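Local coordinates for protein beta-ketoacyl synthase (Burkholderia phymatum, PDB 4EWG) that probably catalyses a carbon-carbon bond-forming condensation of fatty acid synthesis, extending an acyl chain to give a 3-oxoacyl group on acyl carrier protein, at residues A[264-269]-A[402-407]; A[9-14]-A[90-95]; A[219-224]-A[364-369]; A[114-119]-A[195-200]; A[300-305]-A[328-333]. All coordinates share one frame; numbering follows the deposited sequence.

Contact 1 of 5, residues A[264-269]-A[402-407]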
# COMPACT_ATOMS: atom_id res chain seq x y z
N PHE A 264 1.37 6.04 17.83
CA PHE A 264 1.85 5.25 16.72
C PHE A 264 3.16 5.81 16.25
O PHE A 264 3.25 6.99 15.97
CB PHE A 264 0.82 5.27 15.59
CG PHE A 264 1.29 4.62 14.33
CD1 PHE A 264 1.71 3.31 14.32
CD2 PHE A 264 1.27 5.33 13.12
CE1 PHE A 264 2.13 2.70 13.14
CE2 PHE A 264 1.66 4.72 11.94
CZ PHE A 264 2.11 3.41 11.96
N GLY A 265 4.18 4.97 16.17
CA GLY A 265 5.49 5.37 15.65
C GLY A 265 5.83 4.49 14.45
O GLY A 265 5.58 3.28 14.48
N CYS A 266 6.34 5.11 13.40
CA CYS A 266 6.70 4.42 12.22
C CYS A 266 7.89 5.04 11.56
O CYS A 266 7.90 6.25 11.28
CB CYS A 266 5.52 4.40 11.25
SG CYS A 266 5.86 3.46 9.76
N ASN A 267 8.90 4.22 11.33
CA ASN A 267 10.12 4.63 10.66
C ASN A 267 10.77 3.47 9.90
O ASN A 267 10.17 2.42 9.78
CB ASN A 267 11.12 5.28 11.66
CG ASN A 267 11.76 4.29 12.59
OD1 ASN A 267 11.36 3.13 12.68
ND2 ASN A 267 12.79 4.73 13.30
N SER A 268 11.95 3.71 9.34
CA SER A 268 12.76 2.61 8.80
C SER A 268 14.24 2.73 9.13
O SER A 268 14.76 3.81 9.44
CB SER A 268 12.57 2.44 7.30
OG SER A 268 12.33 3.68 6.72
N ASP A 269 14.91 1.58 9.07
CA ASP A 269 16.33 1.48 9.38
C ASP A 269 17.21 2.18 8.34
O ASP A 269 18.30 2.61 8.66
CB ASP A 269 16.77 0.02 9.46
CG ASP A 269 16.09 -0.77 10.59
OD1 ASP A 269 15.58 -0.14 11.55
OD2 ASP A 269 16.11 -2.04 10.50
N ILE A 402 11.23 -1.67 7.81
CA ILE A 402 10.04 -0.91 8.20
C ILE A 402 9.67 -1.26 9.63
O ILE A 402 9.37 -2.45 9.92
CB ILE A 402 8.83 -1.20 7.29
CG1 ILE A 402 9.10 -0.65 5.88
CG2 ILE A 402 7.55 -0.61 7.85
CD1 ILE A 402 8.14 -1.18 4.81
N ASN A 403 9.67 -0.25 10.51
CA ASN A 403 9.34 -0.46 11.91
C ASN A 403 8.05 0.25 12.32
O ASN A 403 7.80 1.40 11.93
CB ASN A 403 10.49 0.05 12.78
CG ASN A 403 11.84 -0.40 12.28
OD1 ASN A 403 12.04 -1.58 11.95
ND2 ASN A 403 12.77 0.53 12.20
N THR A 404 7.25 -0.45 13.13
CA THR A 404 6.03 0.11 13.73
C THR A 404 5.94 -0.22 15.20
O THR A 404 6.34 -1.28 15.65
CB THR A 404 4.75 -0.42 13.06
OG1 THR A 404 4.66 -1.84 13.25
CG2 THR A 404 4.75 -0.11 11.60
N SER A 405 5.39 0.74 15.95
CA SER A 405 5.15 0.62 17.38
C SER A 405 3.77 1.22 17.67
O SER A 405 3.50 2.36 17.32
CB SER A 405 6.23 1.37 18.15
OG SER A 405 6.06 1.25 19.53
N LEU A 406 2.92 0.44 18.31
CA LEU A 406 1.56 0.88 18.65
C LEU A 406 1.42 0.90 20.13
O LEU A 406 1.80 -0.08 20.80
CB LEU A 406 0.54 -0.09 18.07
CG LEU A 406 0.36 -0.00 16.57
CD1 LEU A 406 -0.30 -1.30 16.03
CD2 LEU A 406 -0.42 1.26 16.20
N ILE A 407 0.83 1.97 20.66
CA ILE A 407 0.49 2.05 22.06
C ILE A 407 -1.04 2.11 22.28
O ILE A 407 -1.74 3.01 21.76
CB ILE A 407 1.16 3.27 22.76
CG1 ILE A 407 2.69 3.17 22.64
CG2 ILE A 407 0.75 3.32 24.24
CD1 ILE A 407 3.46 4.39 23.13
O HOH W 1 13.77 -3.24 11.29
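The amide of Asn403 meets Asn267 OD1 and Asp269 OD1 at its edge, both oxygens lying close to its plane. Asn403 ND2 gives one N-H to Asn267 OD1 (3.0 Å) and the other to Asp269 OD1 (3.0 Å). The Asn267 amide lies 63° and the Asp269 carboxylate 45° from the plane of the Asn403 amide, and each oxygen is met from above its own plane. The backbone setting is an antiparallel strand pair, 264-268 against 402-407, inside the mixed sheet of the thiolase fold. Gly265 with Ser405 and Asn267 with Asn403 form the hydrogen-bonded pairs; Asn403 N to Asn267 O is their shortest bond at 2.8 Å. Asparagine suits position 403, where a buried amide satisfies two acceptors. Asp269 OD1 and Asn267 ND2 have further partners in Thr280, at helix 278-291, which covers this face. On the other face Phe264, Cys266 and Ile402 touch helix 170-183, Thr404 OG1 bonds to Ser172, and Ser268 OG to Gly159 O of the second subunit. Phe264 has CG anti to its backbone N (chi1 173°), which carries the ring to the partner strand: CD1 lies 3.5 Å from Leu406 CD2, and CE1 4.1 Å from Thr404 CB.

Contact 2 of 5, residues A[9-14]-A[90-95]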
# COMPACT_ATOMS: atom_id res chain seq x y z
N VAL A 9 -10.74 5.18 19.41
CA VAL A 9 -10.94 3.99 20.21
C VAL A 9 -11.27 2.81 19.30
O VAL A 9 -11.63 2.96 18.14
CB VAL A 9 -12.09 4.17 21.26
CG1 VAL A 9 -11.74 5.24 22.27
CG2 VAL A 9 -13.45 4.45 20.58
N ILE A 10 -11.15 1.63 19.85
CA ILE A 10 -11.37 0.39 19.15
C ILE A 10 -12.65 -0.21 19.68
O ILE A 10 -12.71 -0.60 20.82
CB ILE A 10 -10.22 -0.60 19.40
CG1 ILE A 10 -8.94 -0.10 18.74
CG2 ILE A 10 -10.56 -1.99 18.87
CD1 ILE A 10 -7.69 -0.61 19.41
N THR A 11 -13.65 -0.31 18.83
CA THR A 11 -15.00 -0.78 19.27
C THR A 11 -15.38 -2.13 18.66
O THR A 11 -16.43 -2.68 18.98
CB THR A 11 -16.05 0.25 18.87
OG1 THR A 11 -15.88 0.54 17.48
CG2 THR A 11 -15.83 1.54 19.63
N GLY A 12 -14.51 -2.68 17.80
CA GLY A 12 -14.70 -4.02 17.21
C GLY A 12 -13.38 -4.74 16.99
O GLY A 12 -12.40 -4.12 16.54
N MET A 13 -13.31 -6.03 17.35
CA MET A 13 -12.12 -6.87 17.09
C MET A 13 -12.57 -8.24 16.64
O MET A 13 -13.53 -8.81 17.19
CB MET A 13 -11.24 -7.03 18.34
CG MET A 13 -11.02 -5.75 19.11
SD MET A 13 -9.75 -5.84 20.40
CE MET A 13 -10.44 -7.11 21.47
N GLY A 14 -11.87 -8.80 15.66
CA GLY A 14 -12.14 -10.12 15.18
C GLY A 14 -11.10 -10.59 14.19
O GLY A 14 -10.33 -9.81 13.63
N ALA A 90 -19.50 -7.07 13.43
CA ALA A 90 -20.60 -7.58 14.29
C ALA A 90 -20.29 -7.17 15.70
O ALA A 90 -21.15 -6.64 16.42
CB ALA A 90 -20.76 -9.10 14.20
N ASP A 91 -19.05 -7.42 16.09
CA ASP A 91 -18.63 -7.20 17.45
C ASP A 91 -18.79 -5.71 17.77
O ASP A 91 -19.14 -5.37 18.88
CB ASP A 91 -17.18 -7.69 17.67
CG ASP A 91 -16.61 -7.28 19.02
OD1 ASP A 91 -17.15 -7.71 20.09
OD2 ASP A 91 -15.61 -6.52 19.02
N ALA A 92 -18.58 -4.84 16.77
CA ALA A 92 -18.72 -3.38 16.98
C ALA A 92 -20.19 -2.89 16.96
O ALA A 92 -20.46 -1.73 17.21
CB ALA A 92 -17.90 -2.62 15.96
N GLY A 93 -21.11 -3.79 16.65
CA GLY A 93 -22.54 -3.46 16.65
C GLY A 93 -23.05 -2.97 15.31
O GLY A 93 -24.15 -2.45 15.23
N PHE A 94 -22.27 -3.15 14.25
CA PHE A 94 -22.65 -2.63 12.92
C PHE A 94 -23.26 -3.66 11.97
O PHE A 94 -23.58 -3.32 10.85
CB PHE A 94 -21.44 -1.95 12.26
CG PHE A 94 -21.01 -0.70 12.93
CD1 PHE A 94 -21.89 0.35 13.08
CD2 PHE A 94 -19.72 -0.54 13.37
CE1 PHE A 94 -21.49 1.53 13.70
CE2 PHE A 94 -19.31 0.64 13.98
CZ PHE A 94 -20.20 1.66 14.15
N ALA A 95 -23.41 -4.92 12.40
CA ALA A 95 -24.13 -5.92 11.57
C ALA A 95 -25.47 -5.33 11.11
O ALA A 95 -26.18 -4.72 11.90
CB ALA A 95 -24.36 -7.22 12.33
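Asp91 reaches from the last turn of helix 76-92 to the backbone of Met13 in strand 8-16, and its OD2 accepts the Met13 N-H, 2.9 Å from Met13 N. The helix ends in a Schellman motif, and the contact packs this end against a strand of the N-terminal ketoacyl synthase region. Gly93 takes the positive phi of the motif, where a side chain would jam against the preceding carbonyl O. In Asp91, CG stands anti to the backbone N (chi1 171°), which sends the carboxylate outward to the strand. The N-H arrives on the anti side of OD2, 21° out of the carboxylate plane. The same oxygen also binds His258 NE2, so a short acidic residue serves a strand amide and a histidine together. The Ala92 methyl packs on Gly12, with Ala92 CB 3.7 Å from Gly12 CA; glycine suits this place, since a beta carbon there would clash, 2.8 Å from Ala92 CB. Thr11 holds OG1 between its backbone N and carbonyl carbon (chi1 51°), and that hydroxyl bonds to Glu245. The CB of Met13 points away from helix 76-92, and its side chain packs on helix 344-358. Ala92 CA makes a C-H...O contact of 3.1 Å with Thr11 O.

Contact 3 of 5, residues A[219-224]-A[364-369]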
# COMPACT_ATOMS: atom_id res chain seq x y z
N PRO A 219 7.68 -30.17 15.23
CA PRO A 219 6.85 -28.97 15.08
C PRO A 219 6.38 -28.39 16.39
O PRO A 219 6.18 -27.21 16.48
CB PRO A 219 5.64 -29.49 14.27
CG PRO A 219 5.61 -30.94 14.49
CD PRO A 219 7.05 -31.35 14.60
N HIS A 220 6.12 -29.23 17.37
CA HIS A 220 5.73 -28.78 18.70
C HIS A 220 6.80 -28.01 19.44
O HIS A 220 6.50 -27.35 20.45
CB HIS A 220 5.27 -29.98 19.55
CG HIS A 220 6.30 -31.06 19.71
ND1 HIS A 220 6.84 -31.72 18.65
CD2 HIS A 220 6.88 -31.61 20.84
CE1 HIS A 220 7.72 -32.62 19.09
NE2 HIS A 220 7.76 -32.55 20.42
N LEU A 221 8.04 -28.09 18.97
CA LEU A 221 9.19 -27.51 19.69
C LEU A 221 9.76 -26.24 19.03
O LEU A 221 10.79 -25.69 19.47
CB LEU A 221 10.30 -28.59 19.88
CG LEU A 221 9.94 -29.78 20.81
CD1 LEU A 221 11.10 -30.73 21.10
CD2 LEU A 221 9.38 -29.25 22.12
N THR A 222 9.09 -25.75 17.98
CA THR A 222 9.61 -24.64 17.18
C THR A 222 8.39 -23.86 16.64
O THR A 222 7.36 -24.48 16.33
CB THR A 222 10.53 -25.17 16.04
OG1 THR A 222 11.16 -24.09 15.36
CG2 THR A 222 9.72 -26.05 15.00
N PRO A 223 8.50 -22.53 16.52
CA PRO A 223 9.67 -21.65 16.72
C PRO A 223 9.86 -21.32 18.19
O PRO A 223 9.03 -21.69 19.01
CB PRO A 223 9.28 -20.41 15.94
CG PRO A 223 7.77 -20.35 16.08
CD PRO A 223 7.31 -21.77 16.12
N ARG A 224 10.96 -20.63 18.50
CA ARG A 224 11.40 -20.44 19.87
C ARG A 224 11.92 -19.02 20.10
O ARG A 224 13.12 -18.82 20.31
CB ARG A 224 12.52 -21.45 20.22
CG ARG A 224 12.28 -22.89 19.80
CD ARG A 224 13.46 -23.80 20.20
NE ARG A 224 13.65 -23.89 21.64
CZ ARG A 224 12.98 -24.70 22.44
NH1 ARG A 224 13.24 -24.70 23.74
NH2 ARG A 224 12.07 -25.54 21.98
N THR A 364 5.90 -16.67 26.19
CA THR A 364 6.47 -17.20 24.94
C THR A 364 6.65 -18.72 25.09
O THR A 364 7.40 -19.19 25.94
CB THR A 364 7.80 -16.53 24.58
OG1 THR A 364 7.60 -15.13 24.43
CG2 THR A 364 8.37 -17.09 23.28
N LEU A 365 5.92 -19.46 24.27
CA LEU A 365 6.02 -20.93 24.18
C LEU A 365 7.40 -21.33 23.70
O LEU A 365 8.03 -20.61 22.91
CB LEU A 365 4.98 -21.46 23.21
CG LEU A 365 3.98 -22.49 23.71
CD1 LEU A 365 3.12 -21.93 24.87
CD2 LEU A 365 3.10 -22.96 22.56
N ASN A 366 7.89 -22.47 24.20
CA ASN A 366 9.18 -23.05 23.82
C ASN A 366 10.40 -22.11 24.06
O ASN A 366 11.39 -22.14 23.32
CB ASN A 366 9.15 -23.53 22.36
CG ASN A 366 8.39 -24.85 22.19
OD1 ASN A 366 8.66 -25.84 22.87
ND2 ASN A 366 7.46 -24.87 21.27
N LEU A 367 10.30 -21.29 25.12
CA LEU A 367 11.42 -20.47 25.59
C LEU A 367 11.89 -21.03 26.94
O LEU A 367 11.31 -20.72 27.97
CB LEU A 367 11.00 -18.99 25.74
CG LEU A 367 12.03 -17.98 26.28
CD1 LEU A 367 13.33 -17.95 25.46
CD2 LEU A 367 11.45 -16.58 26.35
N THR A 368 12.95 -21.84 26.92
CA THR A 368 13.44 -22.52 28.12
C THR A 368 14.80 -22.01 28.59
O THR A 368 15.07 -22.05 29.78
CB THR A 368 13.49 -24.03 27.89
OG1 THR A 368 14.32 -24.30 26.74
CG2 THR A 368 12.07 -24.57 27.63
N GLU A 369 15.63 -21.53 27.67
CA GLU A 369 16.90 -20.88 28.03
C GLU A 369 17.02 -19.59 27.20
O GLU A 369 17.16 -19.63 25.98
CB GLU A 369 18.08 -21.78 27.71
CG GLU A 369 19.43 -21.19 28.12
CD GLU A 369 20.65 -21.95 27.58
OE1 GLU A 369 20.48 -22.98 26.89
OE2 GLU A 369 21.79 -21.53 27.87
O HOH W 2 6.50 -22.90 19.22
O HOH W 3 10.87 -26.06 24.51
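Arg224 lays its guanidinium under the backbone O of Asn366, which sits 3.0 Å above the plane and over its centre. The oxygen belongs to a type II beta turn, Thr364 to Leu367, while the arginine follows the cis peptide bond before Pro223, so two irregular loops are joined here. Asparagine fits the third place of such a turn because it tolerates the positive phi found there (58°). With the carbonyl over the face, Arg224 NH2 donates in the guanidinium plane to Leu221 O (2.8 Å). Arg224 NE forms a salt bridge with Asp227. A bend at chi3 (64°) folds the chain back far enough for NH2 to reach its own loop. The carbonyl contact is probably electrostatic, a partial negative charge over a cation. The CB of Asn366 points toward loop 219-224, and its amide bonds there. One water accepts from Asn366 ND2 (3.0 Å from it) and donates to Pro223 O (2.8 Å). A second water donates to Asn366 OD1 and accepts from Arg224 NH1, each at 2.8 Å. Asn366 ND2 also donates a hydrogen bond to His220 O, 2.8 Å.

Contact 4 of 5, residues A[114-119]-A[195-200]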
# COMPACT_ATOMS: atom_id res chain seq x y z
N GLY A 114 -0.77 -11.22 -3.03
CA GLY A 114 -2.07 -11.59 -3.50
C GLY A 114 -2.27 -13.08 -3.42
O GLY A 114 -1.58 -13.78 -2.67
N SER A 115 -3.22 -13.60 -4.20
CA SER A 115 -3.61 -15.01 -4.07
C SER A 115 -2.86 -15.92 -5.05
O SER A 115 -2.42 -15.48 -6.10
CB SER A 115 -5.13 -15.16 -4.25
OG SER A 115 -5.80 -14.64 -3.10
N VAL A 116 -2.78 -17.20 -4.71
CA VAL A 116 -1.96 -18.14 -5.47
C VAL A 116 -2.42 -18.34 -6.89
O VAL A 116 -1.60 -18.35 -7.79
CB VAL A 116 -1.80 -19.54 -4.78
CG1 VAL A 116 -1.02 -19.40 -3.48
CG2 VAL A 116 -3.14 -20.26 -4.57
N GLU A 117 -3.73 -18.46 -7.09
CA GLU A 117 -4.25 -18.81 -8.41
C GLU A 117 -3.77 -17.85 -9.50
O GLU A 117 -3.20 -18.28 -10.49
CB GLU A 117 -5.78 -18.91 -8.40
CG GLU A 117 -6.32 -20.07 -7.59
CD GLU A 117 -6.31 -19.86 -6.07
OE1 GLU A 117 -6.07 -18.70 -5.58
OE2 GLU A 117 -6.57 -20.88 -5.36
N PRO A 118 -4.02 -16.53 -9.33
CA PRO A 118 -3.63 -15.60 -10.39
C PRO A 118 -2.12 -15.39 -10.50
O PRO A 118 -1.63 -15.16 -11.62
CB PRO A 118 -4.34 -14.31 -10.00
CG PRO A 118 -4.48 -14.42 -8.51
CD PRO A 118 -4.79 -15.86 -8.27
N ILE A 119 -1.39 -15.50 -9.38
CA ILE A 119 0.06 -15.52 -9.46
C ILE A 119 0.51 -16.66 -10.38
O ILE A 119 1.32 -16.45 -11.27
CB ILE A 119 0.75 -15.63 -8.09
CG1 ILE A 119 0.52 -14.37 -7.27
CG2 ILE A 119 2.27 -15.76 -8.25
CD1 ILE A 119 0.78 -14.56 -5.78
N ALA A 195 -3.76 -9.44 6.54
CA ALA A 195 -4.12 -10.82 6.19
C ALA A 195 -3.02 -11.50 5.39
O ALA A 195 -2.17 -10.83 4.79
CB ALA A 195 -5.42 -10.83 5.41
N GLU A 196 -3.01 -12.83 5.39
CA GLU A 196 -2.13 -13.60 4.54
C GLU A 196 -2.68 -15.01 4.34
O GLU A 196 -3.27 -15.60 5.27
CB GLU A 196 -0.73 -13.70 5.14
CG GLU A 196 0.34 -13.85 4.06
CD GLU A 196 0.66 -12.50 3.41
OE1 GLU A 196 0.43 -12.33 2.18
OE2 GLU A 196 1.16 -11.62 4.16
N GLU A 197 -2.46 -15.56 3.14
CA GLU A 197 -2.79 -16.95 2.88
C GLU A 197 -1.49 -17.74 2.81
O GLU A 197 -0.51 -17.25 2.34
CB GLU A 197 -3.63 -17.09 1.61
CG GLU A 197 -2.89 -16.98 0.28
CD GLU A 197 -3.87 -16.87 -0.92
OE1 GLU A 197 -4.70 -15.94 -0.95
OE2 GLU A 197 -3.77 -17.67 -1.83
N LEU A 198 -1.49 -18.93 3.37
CA LEU A 198 -0.29 -19.77 3.40
C LEU A 198 -0.05 -20.30 2.00
O LEU A 198 -0.98 -20.79 1.36
CB LEU A 198 -0.46 -20.94 4.39
CG LEU A 198 0.74 -21.90 4.58
CD1 LEU A 198 1.98 -21.15 5.17
CD2 LEU A 198 0.36 -23.14 5.43
N SER A 199 1.18 -20.19 1.54
CA SER A 199 1.57 -20.84 0.30
C SER A 199 3.06 -21.17 0.31
O SER A 199 3.82 -20.65 1.12
CB SER A 199 1.28 -19.93 -0.89
OG SER A 199 2.19 -18.85 -0.91
N GLY A 200 3.46 -22.03 -0.62
CA GLY A 200 4.86 -22.39 -0.77
C GLY A 200 5.72 -21.16 -1.02
O GLY A 200 6.71 -20.95 -0.35
O HOH W 4 -6.26 -18.14 -2.66
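Glu197 extends from the end of strand 189-196 to the N-terminus of helix 116-128, where Ser115 OG and Val116 N donate to its carboxylate. Its CB points toward the helix, and CG stands between the backbone N and the carbonyl carbon (chi1 77°); beyond CG the chain is extended, which gives the reach a glutamate can offer. Glu197 CD arrives 3.7 Å from Ser115 CA. At the tip the two oxygens divide the work. Glu197 OE1 accepts the hydroxyl of Ser115 OG at 2.7 Å on its syn side, 21° out of the carboxylate plane, and takes a second bond from Val77 N. Glu197 OE2 accepts Val116 N at 3.1 Å, this time from well above the plane, and also a water at 2.7 Å that donates in turn to Glu117 OE1. That water stands between two like charges, Glu117 OE1 and Glu197 OE2, 4.5 Å apart. Ser115 occupies the N-cap position, but its side chain makes no capping bond, and the glutamate supplies an acceptor for the first-turn N-H. Val116 CG1 packs on Ser199 CB at 3.5 Å, a small residue whose own OG caps Ala202 N at the start of helix 200-207. Val77 lies in the first turn of helix 76-92; Glu197 thus sits among the N-terminal ends of two helices, whose dipoles would be expected to stabilise its negative charge, while Val116 also packs on Leu126 of the second subunit.

Contact 5 of 5, residues A[300-305]-A[328-333]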
# COMPACT_ATOMS: atom_id res chain seq x y z
N ALA A 300 3.46 -1.04 30.63
CA ALA A 300 3.51 -2.21 31.51
C ALA A 300 3.92 -3.51 30.78
O ALA A 300 4.36 -4.47 31.42
CB ALA A 300 2.20 -2.39 32.21
N TYR A 301 3.80 -3.54 29.46
CA TYR A 301 4.08 -4.77 28.69
C TYR A 301 4.34 -4.45 27.24
O TYR A 301 3.76 -3.54 26.66
CB TYR A 301 2.91 -5.77 28.81
CG TYR A 301 2.92 -6.94 27.83
CD1 TYR A 301 3.60 -8.10 28.11
CD2 TYR A 301 2.21 -6.87 26.62
CE1 TYR A 301 3.62 -9.17 27.22
CE2 TYR A 301 2.22 -7.94 25.72
CZ TYR A 301 2.93 -9.09 26.02
OH TYR A 301 2.94 -10.18 25.15
N VAL A 302 5.25 -5.21 26.65
CA VAL A 302 5.51 -5.17 25.25
C VAL A 302 5.12 -6.50 24.64
O VAL A 302 5.61 -7.54 25.07
CB VAL A 302 6.99 -4.88 25.00
CG1 VAL A 302 7.33 -5.02 23.52
CG2 VAL A 302 7.34 -3.52 25.54
N ASN A 303 4.29 -6.45 23.59
CA ASN A 303 4.09 -7.61 22.70
C ASN A 303 5.13 -7.55 21.61
O ASN A 303 5.02 -6.77 20.67
CB ASN A 303 2.66 -7.65 22.11
CG ASN A 303 2.34 -8.99 21.43
OD1 ASN A 303 2.23 -9.07 20.18
ND2 ASN A 303 2.17 -10.05 22.23
N ALA A 304 6.15 -8.38 21.76
CA ALA A 304 7.21 -8.51 20.80
C ALA A 304 6.71 -8.90 19.41
O ALA A 304 5.61 -9.43 19.23
CB ALA A 304 8.25 -9.54 21.29
N HIS A 305 7.55 -8.61 18.43
CA HIS A 305 7.43 -9.16 17.11
C HIS A 305 7.86 -10.58 17.23
O HIS A 305 7.11 -11.49 16.86
CB HIS A 305 8.30 -8.37 16.15
CG HIS A 305 8.06 -8.66 14.71
ND1 HIS A 305 6.84 -8.63 14.15
CD2 HIS A 305 8.95 -8.93 13.68
CE1 HIS A 305 6.94 -8.92 12.84
NE2 HIS A 305 8.23 -9.10 12.55
N MET A 328 11.28 -4.75 31.56
CA MET A 328 10.06 -4.81 30.73
C MET A 328 9.59 -6.23 30.48
O MET A 328 10.34 -7.05 29.92
CB MET A 328 10.29 -4.10 29.39
CG MET A 328 9.12 -4.20 28.41
SD MET A 328 7.59 -3.51 29.07
CE MET A 328 7.87 -1.75 28.96
N PRO A 329 8.36 -6.54 30.90
CA PRO A 329 7.78 -7.83 30.51
C PRO A 329 7.50 -7.86 29.02
O PRO A 329 7.00 -6.86 28.45
CB PRO A 329 6.48 -7.89 31.32
CG PRO A 329 6.67 -6.92 32.45
CD PRO A 329 7.49 -5.81 31.85
N ILE A 330 7.80 -8.98 28.39
CA ILE A 330 7.69 -9.11 26.96
C ILE A 330 7.42 -10.57 26.63
O ILE A 330 7.87 -11.46 27.34
CB ILE A 330 9.01 -8.61 26.27
CG1 ILE A 330 8.91 -8.62 24.75
CG2 ILE A 330 10.21 -9.44 26.70
CD1 ILE A 330 9.96 -7.75 24.06
N SER A 331 6.64 -10.80 25.58
CA SER A 331 6.48 -12.15 25.02
C SER A 331 6.00 -12.08 23.56
O SER A 331 5.60 -11.03 23.07
CB SER A 331 5.52 -13.01 25.85
OG SER A 331 4.21 -12.54 25.79
N SER A 332 6.10 -13.22 22.88
CA SER A 332 5.83 -13.33 21.44
C SER A 332 4.75 -14.33 21.20
O SER A 332 4.91 -15.50 21.51
CB SER A 332 7.09 -13.78 20.72
OG SER A 332 6.81 -14.09 19.38
N LEU A 333 3.64 -13.87 20.62
CA LEU A 333 2.54 -14.75 20.25
C LEU A 333 2.88 -15.61 19.05
O LEU A 333 2.16 -16.56 18.74
CB LEU A 333 1.27 -13.91 19.96
CG LEU A 333 0.65 -13.25 21.20
CD1 LEU A 333 -0.37 -12.18 20.85
CD2 LEU A 333 0.08 -14.30 22.15
O HOH W 5 3.63 -11.27 19.33
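Tyr301 OH is gripped by two groups: it donates to Ser331 OG at 2.8 Å, and it accepts an N-H from Asn303 ND2 at 3.0 Å, the hydroxyl lying near the plane of the Asn303 amide. Ser331 OG comes in at the edge of the ring, in its plane, and bonds further to Ala362 O. The tyrosine CB points away from the partner strand, but CG anti to the backbone N (chi1 167°) carries the ring back along it, so that a long side chain with a polar tip can satisfy a buried serine. These residues lie on strands 299-303 and 329-331, neighbouring parallel strands of a beta-alpha-beta unit whose connecting helix is 310-324. Val302 N to Pro329 O, 3.0 Å, is the straight bond of the pair, whereas Ser331 N to Val302 O and Ala304 N to Ser331 O are weak. Proline suits position 329, where the pairing uses only its carbonyl and Pro329 CD packs 3.4 Å from Ala300 O. On the face toward the connecting helix Val302 and Ile330 lie side by side, pointing the same way, with Val302 CG1 3.8 Å from Ile330 CD1. Val302 CG2 is also pressed tightly on Met328 CG (3.4 Å), the methionine crossing it at about a right angle. Small Ala304 puts CB 3.6 Å from Ile330 CG1. A water donates to Asn303 OD1 and Ala304 O and accepts from Leu333 N at 2.9 Å.

Contacts 1, 2, 4 and 5 all reach the same mixed sheet, and contact 3 joins two loops and touches contact 5. Strands 8-16 and 259-268 are neighbours in that sheet, yet contacts 1 and 2 have their nearest atoms about 7 Å apart. Contacts 1 and 5 have centres about 15 Å apart. Contacts 3 and 5 meet through a probable hydrogen bond of 2.9 Å between Thr364 OG1 and Ser332 N. Contact 4 lies on the opposite side of the chain's centre from contact 5, about 29 Å between centres; like contact 1 it also meets the second subunit. Only contact 2 approaches the calcium-binding residue His249, the side chains of Thr11 and His249 being about 7 Å apart; no calcium is bound to this chain in the model.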